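Local coordinates for flavohemoprotein (Vibrio cholerae O1 biovar El Tor, PDB 4EH1) that probably detoxifies nitric oxide, turning it into nitrate with oxygen and NAD(P)H, this piece being its reductase part, with bound FAD, at residues 58-62 against 130-135; 140-146 against 169-174; 42-47 against 88-92. One frame throughout, in Å; residues are numbered along the deposited sequence.

Contact 1: residues 58-62 against 130-135; sequences SLSHA and QAILHT. With FAD (flavin-adenine dinucleotide), chain C.
The imidazoles of His-61 and His-134 lie face to face, their centroids 3.7 Å apart and their planes only 12° from parallel; the rings overlap with a small offset, NE2 of His-61 lying over the centre of the His-134 ring. His-61 NE2 and His-134 NE2 stand 3.5 Å apart across the stack, where neither ring's in-plane N-H or lone pair points at the other, so this is not a hydrogen bond. The polar edge of His-134 is engaged outside the pair, where NE2 is hydrogen-bonded to Glu-161 OE1. His-61 is tied back to its own loop: Ala-62 N donates to its ND1 over 3.0 Å, tilted 23° out of the ring plane, which helps fix the rotation of that ring. With chi1 of His-134 at -79°, its CG sits beside the backbone N and the ring reaches the loop.

The stack lies where the two domains of a ferredoxin-reductase-like module meet. Residues 58-62 leave the FAD-binding barrel at the end of strand 53-58, whereas 130-135 belong to helix 126-138 of the NAD-binding domain.

Close approach of the backbones rests on the small side chain of Ala-131, whose CB lies 3.3 Å from both Leu-59 O and His-61 O. Ser-60 O comes within 3.4 Å of Gln-130 CB, and takes a hydrogen bond from Arg-69. One turn further along the helix, His-134 CB and Thr-135 OG1 meet Ala-62 CB.

Two hydrogen bonds inside the helix end on Ala-131 O: Thr-135 OG1 donates over 2.8 Å and Thr-135 N from the opposite face of its plane. Another goes to the cofactor, Ser-58 N donating to O4 of the flavin over 3.1 Å.

Contact 2: residues 140-146 against 169-174; sequences NKSGVTY and QGWMQQ
This contact belongs to the beta-alpha-beta unit made by strand 144-150, helix 159-169 and strand 172-177 in the parallel sheet of the NAD-binding domain. Thr-145 pairs with Met-172 and Tyr-146 with Gln-173; segments 144-146 and 172-174 run 16° apart. Three backbone bonds set this register: Met-172 N to Val-144 O, Tyr-146 N to Met-172 O at 2.8 Å, and Gln-174 N to Tyr-146 O.

Ahead of the paired strands, the Trp-171 indole is held on both faces and at one edge. Val-144 CB sits 3.5 Å from the centroid of the five-membered ring and 3° off its normal, a CH-pi contact, while Gln-169 CB lies over the other face. Val-144 CG1 is anti to the backbone N, leaving CG2 to touch Trp-171 CE2 at 3.6 Å. At the edge, Trp-171 NE1 donates to Lys-141 O over 2.8 Å, with the oxygen just 3° out of the indole plane. A water can donate to Lys-141 O or, at 2.6 Å, to Gln-169 OE1, though it has more acceptors in reach than protons. On the side of the sheet facing helices 126-138 and 159-169, Gln-173 OE1 approaches Tyr-146 CD1 to 3.5 Å.

The edge bond to Lys-141 O, together with the two covered faces, should hold the indole in both tilt and rotation, and it satisfies the single N-H.

Contact 3: residues 42-47 against 88-92; sequences IEVTPE and YLHNN
Val-44 and Tyr-88 bring together strand 39-44 of the antiparallel FAD-binding barrel and helix 84-92, a helix whose earlier residues Val-85 and Ser-86 hydrogen-bond the cofactor. The segment axes pass 11.1 Å apart at 61°, a separation bridged by side chains.

Apolar contacts dominate. The trans chi1 of Tyr-88 (-178°) swings the ring out to the end of the strand and the turn after it. Val-44 CB and Pro-46 CA approach obliquely from the same side of the ring plane, the first 3.7 Å from Tyr-88 CE2 and the second 3.7 Å from Tyr-88 CD1. Deeper in, Leu-89 CD2 meets Ile-42 CG2 and Val-44 CG1, each at 4.3 Å. Tyr-57 touches both Ile-42 and Leu-89, extending this apolar group toward strand 53-58.

A peptide group also meets the ring: the carbonyl carbon of Thr-45 sits over its face, on the side of Val-44 and Pro-46.

Polar links are few. Glu-47, poorly ordered, approaches Asn-92 near the surface, and Asn-92 also packs on Lys-154 of the second subunit. A water joins the phenol to the backbone: it accepts from Thr-45 N at 2.7 Å and makes a longer hydrogen bond, 3.3 Å, with Tyr-88 OH.

Overall arrangement
Contact 3 lies wholly in the FAD-binding domain and contact 2 wholly in the NAD-binding domain, their centres about 36 Å apart on opposite sides of the chain's centre. Contact 1 joins the domains, its centre about 8 Å from that of the chain. It is next to contact 2, about 14 Å between centres: from helix 126-138 Leu-133 packs on both Trp-171 and Tyr-146. Contacts 1 and 3 stay about 8 Å apart at their nearest atoms, yet alternate along the chain, in the order 42-47, 58-62, 88-92, 130-135; contact 2 follows both. A continuous path of packing thus runs from the parallel sheet through helix 126-138 to the loop whose Ser-58 binds the flavin.

Contact 1: residues 58-62 against 130-135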
loop_
_atom_site.group_PDB
_atom_site.type_symbol
_atom_site.label_atom_id
_atom_site.label_comp_id
_atom_site.label_asym_id
_atom_site.label_seq_id
_atom_site.Cartn_x
_atom_site.Cartn_y
_atom_site.Cartn_z
ATOM N N SER A 58 -14.606 2.749 9.008
ATOM C CA SER A 58 -14.441 2.054 10.261
ATOM C C SER A 58 -12.987 2.051 10.671
ATOM O O SER A 58 -12.106 1.879 9.842
ATOM C CB SER A 58 -14.869 0.600 10.103
ATOM O OG SER A 58 -16.243 0.484 9.782
ATOM N N LEU A 59 -12.721 2.225 11.964
ATOM C CA LEU A 59 -11.363 2.013 12.462
ATOM C C LEU A 59 -11.016 0.506 12.342
ATOM O O LEU A 59 -11.838 -0.342 12.656
ATOM C CB LEU A 59 -11.255 2.538 13.883
ATOM C CG LEU A 59 -11.518 4.046 13.797
ATOM C CD1 LEU A 59 -12.234 4.534 15.005
ATOM C CD2 LEU A 59 -10.238 4.808 13.557
ATOM N N SER A 60 -9.827 0.171 11.841
ATOM C CA SER A 60 -9.479 -1.246 11.647
ATOM C C SER A 60 -8.279 -1.694 12.469
ATOM O O SER A 60 -7.679 -2.748 12.177
ATOM C CB SER A 60 -9.160 -1.539 10.187
ATOM O OG SER A 60 -8.094 -0.714 9.762
ATOM N N HIS A 61 -7.901 -0.871 13.448
ATOM C CA HIS A 61 -6.951 -1.301 14.473
ATOM C C HIS A 61 -7.495 -0.948 15.871
ATOM O O HIS A 61 -8.480 -0.225 15.977
ATOM C CB HIS A 61 -5.560 -0.684 14.224
ATOM C CG HIS A 61 -4.437 -1.620 14.545
ATOM N ND1 HIS A 61 -4.157 -2.028 15.835
ATOM C CD2 HIS A 61 -3.544 -2.256 13.740
ATOM C CE1 HIS A 61 -3.127 -2.858 15.813
ATOM N NE2 HIS A 61 -2.744 -3.020 14.554
ATOM N N ALA A 62 -6.862 -1.475 16.919
ATOM C CA ALA A 62 -7.172 -1.127 18.314
ATOM C C ALA A 62 -6.865 0.351 18.644
ATOM O O ALA A 62 -5.943 0.945 18.094
ATOM C CB ALA A 62 -6.383 -2.029 19.266
ATOM N N GLN A 130 -11.533 -6.232 12.323
ATOM C CA GLN A 130 -10.101 -6.146 12.573
ATOM C C GLN A 130 -9.734 -5.327 13.837
ATOM O O GLN A 130 -8.793 -5.679 14.560
ATOM C CB GLN A 130 -9.378 -5.595 11.343
ATOM C CG GLN A 130 -7.935 -6.151 11.201
ATOM C CD GLN A 130 -7.893 -7.661 10.920
ATOM O OE1 GLN A 130 -8.915 -8.297 10.622
ATOM N NE2 GLN A 130 -6.711 -8.235 11.027
ATOM N N ALA A 131 -10.454 -4.232 14.081
ATOM C CA ALA A 131 -10.255 -3.435 15.295
ATOM C C ALA A 131 -10.581 -4.307 16.487
ATOM O O ALA A 131 -9.882 -4.288 17.483
ATOM C CB ALA A 131 -11.133 -2.142 15.287
ATOM N N ILE A 132 -11.635 -5.105 16.362
ATOM C CA ILE A 132 -12.054 -5.970 17.455
ATOM C C ILE A 132 -11.031 -7.080 17.716
ATOM O O ILE A 132 -10.633 -7.277 18.856
ATOM C CB ILE A 132 -13.448 -6.549 17.216
ATOM C CG1 ILE A 132 -14.488 -5.403 17.141
ATOM C CG2 ILE A 132 -13.811 -7.552 18.330
ATOM C CD1 ILE A 132 -15.932 -5.863 16.870
ATOM N N LEU A 133 -10.589 -7.779 16.667
ATOM C CA LEU A 133 -9.512 -8.740 16.835
ATOM C C LEU A 133 -8.314 -8.155 17.559
ATOM O O LEU A 133 -7.795 -8.762 18.486
ATOM C CB LEU A 133 -8.997 -9.230 15.492
ATOM C CG LEU A 133 -9.854 -10.224 14.726
ATOM C CD1 LEU A 133 -9.203 -10.493 13.354
ATOM C CD2 LEU A 133 -10.056 -11.512 15.539
ATOM N N HIS A 134 -7.835 -7.006 17.100
ATOM C CA HIS A 134 -6.652 -6.426 17.734
ATOM C C HIS A 134 -6.870 -6.083 19.207
ATOM O O HIS A 134 -5.960 -6.271 20.038
ATOM C CB HIS A 134 -6.124 -5.217 16.972
ATOM C CG HIS A 134 -5.325 -5.575 15.761
ATOM N ND1 HIS A 134 -4.104 -6.218 15.841
ATOM C CD2 HIS A 134 -5.563 -5.377 14.440
ATOM C CE1 HIS A 134 -3.620 -6.392 14.623
ATOM N NE2 HIS A 134 -4.496 -5.905 13.755
ATOM N N THR A 135 -8.074 -5.610 19.532
ATOM C CA THR A 135 -8.417 -5.265 20.923
ATOM C C THR A 135 -8.456 -6.522 21.793
ATOM O O THR A 135 -7.935 -6.528 22.898
ATOM C CB THR A 135 -9.796 -4.553 21.029
ATOM O OG1 THR A 135 -9.781 -3.412 20.183
ATOM C CG2 THR A 135 -10.061 -4.091 22.477
HETATM P PA FAD C . -20.241 6.930 -3.937
HETATM O O1A FAD C . -20.965 7.433 -2.809
HETATM O O2A FAD C . -19.746 7.785 -4.962
HETATM O O5B FAD C . -21.167 5.920 -4.650
HETATM C C5B FAD C . -22.084 5.143 -3.924
HETATM C C4B FAD C . -22.788 4.091 -4.761
HETATM O O4B FAD C . -23.751 4.672 -5.619
HETATM C C3B FAD C . -21.788 3.390 -5.629
HETATM O O3B FAD C . -22.183 2.049 -5.757
HETATM C C2B FAD C . -21.930 4.066 -6.950
HETATM O O2B FAD C . -21.621 3.127 -7.932
HETATM C C1B FAD C . -23.364 4.508 -6.962
HETATM N N9A FAD C . -23.466 5.787 -7.656
HETATM C C8A FAD C . -22.710 6.847 -7.472
HETATM N N7A FAD C . -23.059 7.839 -8.290
HETATM C C5A FAD C . -24.058 7.401 -9.021
HETATM C C6A FAD C . -24.881 7.956 -10.085
HETATM N N6A FAD C . -24.700 9.207 -10.529
HETATM N N1A FAD C . -25.803 7.158 -10.590
HETATM C C2A FAD C . -25.986 5.932 -10.153
HETATM N N3A FAD C . -25.279 5.366 -9.198
HETATM C C4A FAD C . -24.312 6.040 -8.607
HETATM N N1 FAD C . -16.320 1.691 3.503
HETATM C C2 FAD C . -15.087 1.195 3.576
HETATM O O2 FAD C . -14.455 1.082 2.557
HETATM N N3 FAD C . -14.507 0.832 4.706
HETATM C C4 FAD C . -15.101 0.937 5.856
HETATM O O4 FAD C . -14.513 0.594 6.849
HETATM C C4X FAD C . -16.471 1.461 5.867
HETATM N N5 FAD C . -17.155 1.586 6.980
HETATM C C5X FAD C . -18.390 2.049 6.967
HETATM C C6 FAD C . -19.051 2.155 8.148
HETATM C C7 FAD C . -20.328 2.624 8.174
HETATM C C7M FAD C . -21.057 2.736 9.459
HETATM C C8 FAD C . -20.982 3.030 6.939
HETATM C C8M FAD C . -22.367 3.548 7.011
HETATM C C9 FAD C . -20.321 2.932 5.747
HETATM C C9A FAD C . -19.042 2.445 5.718
HETATM N N10 FAD C . -18.350 2.331 4.523
HETATM C C10 FAD C . -17.058 1.834 4.582
HETATM C "C1'" FAD C . -18.959 2.756 3.269
HETATM C "C2'" FAD C . -18.380 4.107 2.850
HETATM O "O2'" FAD C . -18.678 5.149 3.754
HETATM C "C3'" FAD C . -18.843 4.652 1.516
HETATM O "O3'" FAD C . -20.240 4.646 1.414
HETATM C "C4'" FAD C . -18.187 4.015 0.304
HETATM O "O4'" FAD C . -16.790 4.134 0.438
HETATM C "C5'" FAD C . -18.643 4.596 -1.029
HETATM O "O5'" FAD C . -18.361 5.953 -1.196
HETATM P P FAD C . -17.896 6.576 -2.522
HETATM O O1P FAD C . -17.925 7.989 -2.330
HETATM O O2P FAD C . -16.679 5.964 -2.893
HETATM O O3P FAD C . -19.005 6.107 -3.491
#

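Contact 2: residues 140-146 against 169-174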
loop_
_atom_site.group_PDB
_atom_site.type_symbol
_atom_site.label_atom_id
_atom_site.label_comp_id
_atom_site.label_asym_id
_atom_site.label_seq_id
_atom_site.Cartn_x
_atom_site.Cartn_y
_atom_site.Cartn_z
ATOM N N ASN A 140 -5.916 -10.343 25.798
ATOM C CA ASN A 140 -5.769 -11.785 25.992
ATOM C C ASN A 140 -7.060 -12.562 26.111
ATOM O O ASN A 140 -7.164 -13.492 26.903
ATOM C CB ASN A 140 -4.916 -12.031 27.234
ATOM C CG ASN A 140 -3.523 -11.548 27.043
ATOM O OD1 ASN A 140 -2.892 -11.875 26.036
ATOM N ND2 ASN A 140 -3.025 -10.743 27.989
ATOM N N LYS A 141 -8.048 -12.181 25.312
ATOM C CA LYS A 141 -9.344 -12.809 25.369
ATOM C C LYS A 141 -9.220 -14.214 24.813
ATOM O O LYS A 141 -8.572 -14.428 23.800
ATOM C CB LYS A 141 -10.321 -11.997 24.516
ATOM C CG LYS A 141 -11.666 -12.640 24.267
ATOM C CD LYS A 141 -12.571 -12.510 25.475
ATOM C CE LYS A 141 -13.995 -12.909 25.102
ATOM N NZ LYS A 141 -14.834 -13.089 26.330
ATOM N N SER A 142 -9.823 -15.187 25.470
ATOM C CA SER A 142 -9.861 -16.517 24.889
ATOM C C SER A 142 -11.284 -16.823 24.338
ATOM O O SER A 142 -12.239 -16.084 24.593
ATOM C CB SER A 142 -9.422 -17.538 25.940
ATOM O OG SER A 142 -10.500 -17.821 26.791
ATOM N N GLY A 143 -11.421 -17.892 23.568
ATOM C CA GLY A 143 -12.716 -18.275 23.021
ATOM C C GLY A 143 -13.214 -17.366 21.894
ATOM O O GLY A 143 -14.371 -16.935 21.887
ATOM N N VAL A 144 -12.338 -17.072 20.944
ATOM C CA VAL A 144 -12.707 -16.241 19.791
ATOM C C VAL A 144 -12.732 -17.063 18.483
ATOM O O VAL A 144 -11.787 -17.800 18.187
ATOM C CB VAL A 144 -11.770 -15.012 19.626
ATOM C CG1 VAL A 144 -12.214 -14.144 18.428
ATOM C CG2 VAL A 144 -11.753 -14.154 20.904
ATOM N N THR A 145 -13.833 -16.950 17.737
ATOM C CA THR A 145 -13.962 -17.552 16.412
ATOM C C THR A 145 -14.154 -16.455 15.344
ATOM O O THR A 145 -15.011 -15.570 15.467
ATOM C CB THR A 145 -15.158 -18.532 16.347
ATOM O OG1 THR A 145 -14.999 -19.547 17.333
ATOM C CG2 THR A 145 -15.229 -19.219 14.967
ATOM N N TYR A 146 -13.354 -16.510 14.294
ATOM C CA TYR A 146 -13.448 -15.539 13.225
ATOM C C TYR A 146 -13.955 -16.214 11.932
ATOM O O TYR A 146 -13.324 -17.134 11.407
ATOM C CB TYR A 146 -12.064 -14.969 13.010
ATOM C CG TYR A 146 -11.931 -13.901 11.950
ATOM C CD1 TYR A 146 -11.484 -14.224 10.668
ATOM C CD2 TYR A 146 -12.196 -12.562 12.243
ATOM C CE1 TYR A 146 -11.330 -13.258 9.693
ATOM C CE2 TYR A 146 -12.052 -11.581 11.270
ATOM C CZ TYR A 146 -11.605 -11.937 10.000
ATOM O OH TYR A 146 -11.441 -10.980 9.029
ATOM N N GLN A 169 -2.894 -16.025 19.338
ATOM C CA GLN A 169 -3.884 -16.007 20.438
ATOM C C GLN A 169 -4.570 -17.347 20.711
ATOM O O GLN A 169 -5.390 -17.438 21.624
ATOM C CB GLN A 169 -4.991 -14.962 20.163
ATOM C CG GLN A 169 -4.486 -13.508 20.049
ATOM C CD GLN A 169 -3.720 -13.067 21.294
ATOM O OE1 GLN A 169 -4.128 -13.366 22.431
ATOM N NE2 GLN A 169 -2.593 -12.393 21.092
ATOM N N GLY A 170 -4.293 -18.367 19.898
ATOM C CA GLY A 170 -4.994 -19.635 20.030
ATOM C C GLY A 170 -6.492 -19.575 19.711
ATOM O O GLY A 170 -7.312 -20.240 20.345
ATOM N N TRP A 171 -6.837 -18.785 18.709
ATOM C CA TRP A 171 -8.220 -18.636 18.268
ATOM C C TRP A 171 -8.560 -19.535 17.076
ATOM O O TRP A 171 -7.705 -20.290 16.611
ATOM C CB TRP A 171 -8.469 -17.189 17.864
ATOM C CG TRP A 171 -8.399 -16.243 19.030
ATOM C CD1 TRP A 171 -8.513 -16.558 20.377
ATOM C CD2 TRP A 171 -8.230 -14.826 18.959
ATOM N NE1 TRP A 171 -8.395 -15.410 21.139
ATOM C CE2 TRP A 171 -8.237 -14.335 20.297
ATOM C CE3 TRP A 171 -8.052 -13.920 17.901
ATOM C CZ2 TRP A 171 -8.069 -12.979 20.592
ATOM C CZ3 TRP A 171 -7.900 -12.555 18.195
ATOM C CH2 TRP A 171 -7.907 -12.103 19.529
ATOM N N MET A 172 -9.810 -19.458 16.602
ATOM C CA MET A 172 -10.244 -20.311 15.508
ATOM C C MET A 172 -10.692 -19.428 14.356
ATOM O O MET A 172 -11.268 -18.360 14.569
ATOM C CB MET A 172 -11.425 -21.198 15.934
ATOM C CG MET A 172 -11.402 -21.706 17.383
ATOM S SD MET A 172 -10.135 -22.946 17.733
ATOM C CE MET A 172 -10.383 -24.167 16.423
ATOM N N GLN A 173 -10.412 -19.856 13.133
ATOM C CA GLN A 173 -10.965 -19.156 11.992
ATOM C C GLN A 173 -11.387 -20.128 10.889
ATOM O O GLN A 173 -10.821 -21.229 10.753
ATOM C CB GLN A 173 -10.017 -18.056 11.480
ATOM C CG GLN A 173 -9.022 -18.465 10.388
ATOM C CD GLN A 173 -8.433 -17.240 9.639
ATOM O OE1 GLN A 173 -9.163 -16.352 9.197
ATOM N NE2 GLN A 173 -7.115 -17.210 9.493
ATOM N N GLN A 174 -12.416 -19.733 10.147
ATOM C CA GLN A 174 -12.784 -20.419 8.908
ATOM C C GLN A 174 -12.990 -19.342 7.846
ATOM O O GLN A 174 -13.663 -18.342 8.096
ATOM C CB GLN A 174 -14.057 -21.266 9.067
ATOM C CG GLN A 174 -14.464 -22.021 7.770
ATOM C CD GLN A 174 -13.317 -22.877 7.198
ATOM O OE1 GLN A 174 -12.853 -22.674 6.055
ATOM N NE2 GLN A 174 -12.877 -23.848 7.981
HETATM O O HOH W 1 -5.707 -14.943 23.773
#

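Contact 3: residues 42-47 against 88-92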
loop_
_atom_site.group_PDB
_atom_site.type_symbol
_atom_site.label_atom_id
_atom_site.label_comp_id
_atom_site.label_asym_id
_atom_site.label_seq_id
_atom_site.Cartn_x
_atom_site.Cartn_y
_atom_site.Cartn_z
ATOM N N ILE A 42 -14.419 10.698 6.983
ATOM C CA ILE A 42 -13.405 11.303 6.135
ATOM C C ILE A 42 -14.079 12.288 5.179
ATOM O O ILE A 42 -15.115 11.979 4.593
ATOM C CB ILE A 42 -12.654 10.245 5.309
ATOM C CG1 ILE A 42 -11.857 9.294 6.229
ATOM C CG2 ILE A 42 -11.716 10.911 4.298
ATOM C CD1 ILE A 42 -10.630 9.938 6.896
ATOM N N GLU A 43 -13.486 13.465 5.006
ATOM C CA GLU A 43 -14.036 14.455 4.097
ATOM C C GLU A 43 -12.989 14.948 3.117
ATOM O O GLU A 43 -11.884 15.341 3.500
ATOM C CB GLU A 43 -14.617 15.631 4.878
ATOM C CG GLU A 43 -14.682 16.929 4.126
ATOM C CD GLU A 43 -15.118 18.075 5.044
ATOM O OE1 GLU A 43 -16.192 17.948 5.674
ATOM O OE2 GLU A 43 -14.380 19.086 5.156
ATOM N N VAL A 44 -13.344 14.925 1.841
ATOM C CA VAL A 44 -12.428 15.377 0.808
ATOM C C VAL A 44 -13.188 16.137 -0.237
ATOM O O VAL A 44 -14.416 16.212 -0.191
ATOM C CB VAL A 44 -11.732 14.195 0.114
ATOM C CG1 VAL A 44 -10.681 13.568 1.040
ATOM C CG2 VAL A 44 -12.760 13.148 -0.325
ATOM N N THR A 45 -12.438 16.684 -1.186
ATOM C CA THR A 45 -12.976 17.408 -2.322
ATOM C C THR A 45 -12.374 16.769 -3.556
ATOM O O THR A 45 -11.207 16.998 -3.881
ATOM C CB THR A 45 -12.562 18.875 -2.283
ATOM O OG1 THR A 45 -13.013 19.437 -1.050
ATOM C CG2 THR A 45 -13.169 19.647 -3.462
ATOM N N PRO A 46 -13.157 15.929 -4.229
ATOM C CA PRO A 46 -12.641 15.174 -5.378
ATOM C C PRO A 46 -12.241 16.057 -6.564
ATOM O O PRO A 46 -12.648 17.224 -6.623
ATOM C CB PRO A 46 -13.801 14.235 -5.718
ATOM C CG PRO A 46 -14.499 14.034 -4.357
ATOM C CD PRO A 46 -14.450 15.412 -3.745
ATOM N N GLU A 47 -11.430 15.501 -7.469
ATOM C CA GLU A 47 -10.917 16.217 -8.642
ATOM C C GLU A 47 -11.986 17.006 -9.427
ATOM O O GLU A 47 -11.679 18.028 -10.050
ATOM C CB GLU A 47 -10.119 15.270 -9.560
ATOM C CG GLU A 47 -8.674 15.011 -9.098
ATOM C CD GLU A 47 -7.761 14.441 -10.203
ATOM O OE1 GLU A 47 -6.929 15.200 -10.748
ATOM O OE2 GLU A 47 -7.857 13.231 -10.513
ATOM N N TYR A 88 -11.028 8.560 -4.822
ATOM C CA TYR A 88 -10.202 9.711 -4.572
ATOM C C TYR A 88 -9.066 9.381 -3.606
ATOM O O TYR A 88 -7.938 9.767 -3.839
ATOM C CB TYR A 88 -11.023 10.842 -4.006
ATOM C CG TYR A 88 -10.194 12.075 -3.789
ATOM C CD1 TYR A 88 -9.783 12.849 -4.869
ATOM C CD2 TYR A 88 -9.808 12.455 -2.514
ATOM C CE1 TYR A 88 -9.026 13.979 -4.690
ATOM C CE2 TYR A 88 -9.040 13.606 -2.312
ATOM C CZ TYR A 88 -8.659 14.357 -3.413
ATOM O OH TYR A 88 -7.912 15.495 -3.234
ATOM N N LEU A 89 -9.408 8.685 -2.530
ATOM C CA LEU A 89 -8.467 8.235 -1.517
ATOM C C LEU A 89 -7.400 7.311 -2.097
ATOM O O LEU A 89 -6.203 7.564 -1.902
ATOM C CB LEU A 89 -9.203 7.515 -0.388
ATOM C CG LEU A 89 -10.055 8.440 0.474
ATOM C CD1 LEU A 89 -10.804 7.645 1.519
ATOM C CD2 LEU A 89 -9.189 9.547 1.113
ATOM N N HIS A 90 -7.848 6.238 -2.767
ATOM C CA HIS A 90 -6.956 5.308 -3.457
ATOM C C HIS A 90 -6.038 6.028 -4.466
ATOM O O HIS A 90 -4.827 5.863 -4.431
ATOM C CB HIS A 90 -7.755 4.201 -4.193
ATOM C CG HIS A 90 -8.171 3.062 -3.314
ATOM N ND1 HIS A 90 -7.674 1.785 -3.470
ATOM C CD2 HIS A 90 -9.028 3.004 -2.260
ATOM C CE1 HIS A 90 -8.200 0.989 -2.555
ATOM N NE2 HIS A 90 -9.027 1.702 -1.809
ATOM N N ASN A 91 -6.604 6.858 -5.332
ATOM C CA ASN A 91 -5.824 7.414 -6.438
ATOM C C ASN A 91 -5.060 8.690 -6.157
ATOM O O ASN A 91 -4.050 8.931 -6.788
ATOM C CB ASN A 91 -6.707 7.643 -7.671
ATOM C CG ASN A 91 -7.286 6.345 -8.214
ATOM O OD1 ASN A 91 -6.682 5.287 -8.067
ATOM N ND2 ASN A 91 -8.461 6.418 -8.823
ATOM N N ASN A 92 -5.545 9.521 -5.243
ATOM C CA ASN A 92 -5.024 10.878 -5.130
ATOM C C ASN A 92 -4.399 11.186 -3.787
ATOM O O ASN A 92 -3.555 12.057 -3.688
ATOM C CB ASN A 92 -6.146 11.909 -5.352
ATOM C CG ASN A 92 -6.709 11.872 -6.764
ATOM O OD1 ASN A 92 -6.463 12.768 -7.569
ATOM N ND2 ASN A 92 -7.462 10.835 -7.065
HETATM O O HOH W 2 -9.760 16.995 -0.978
#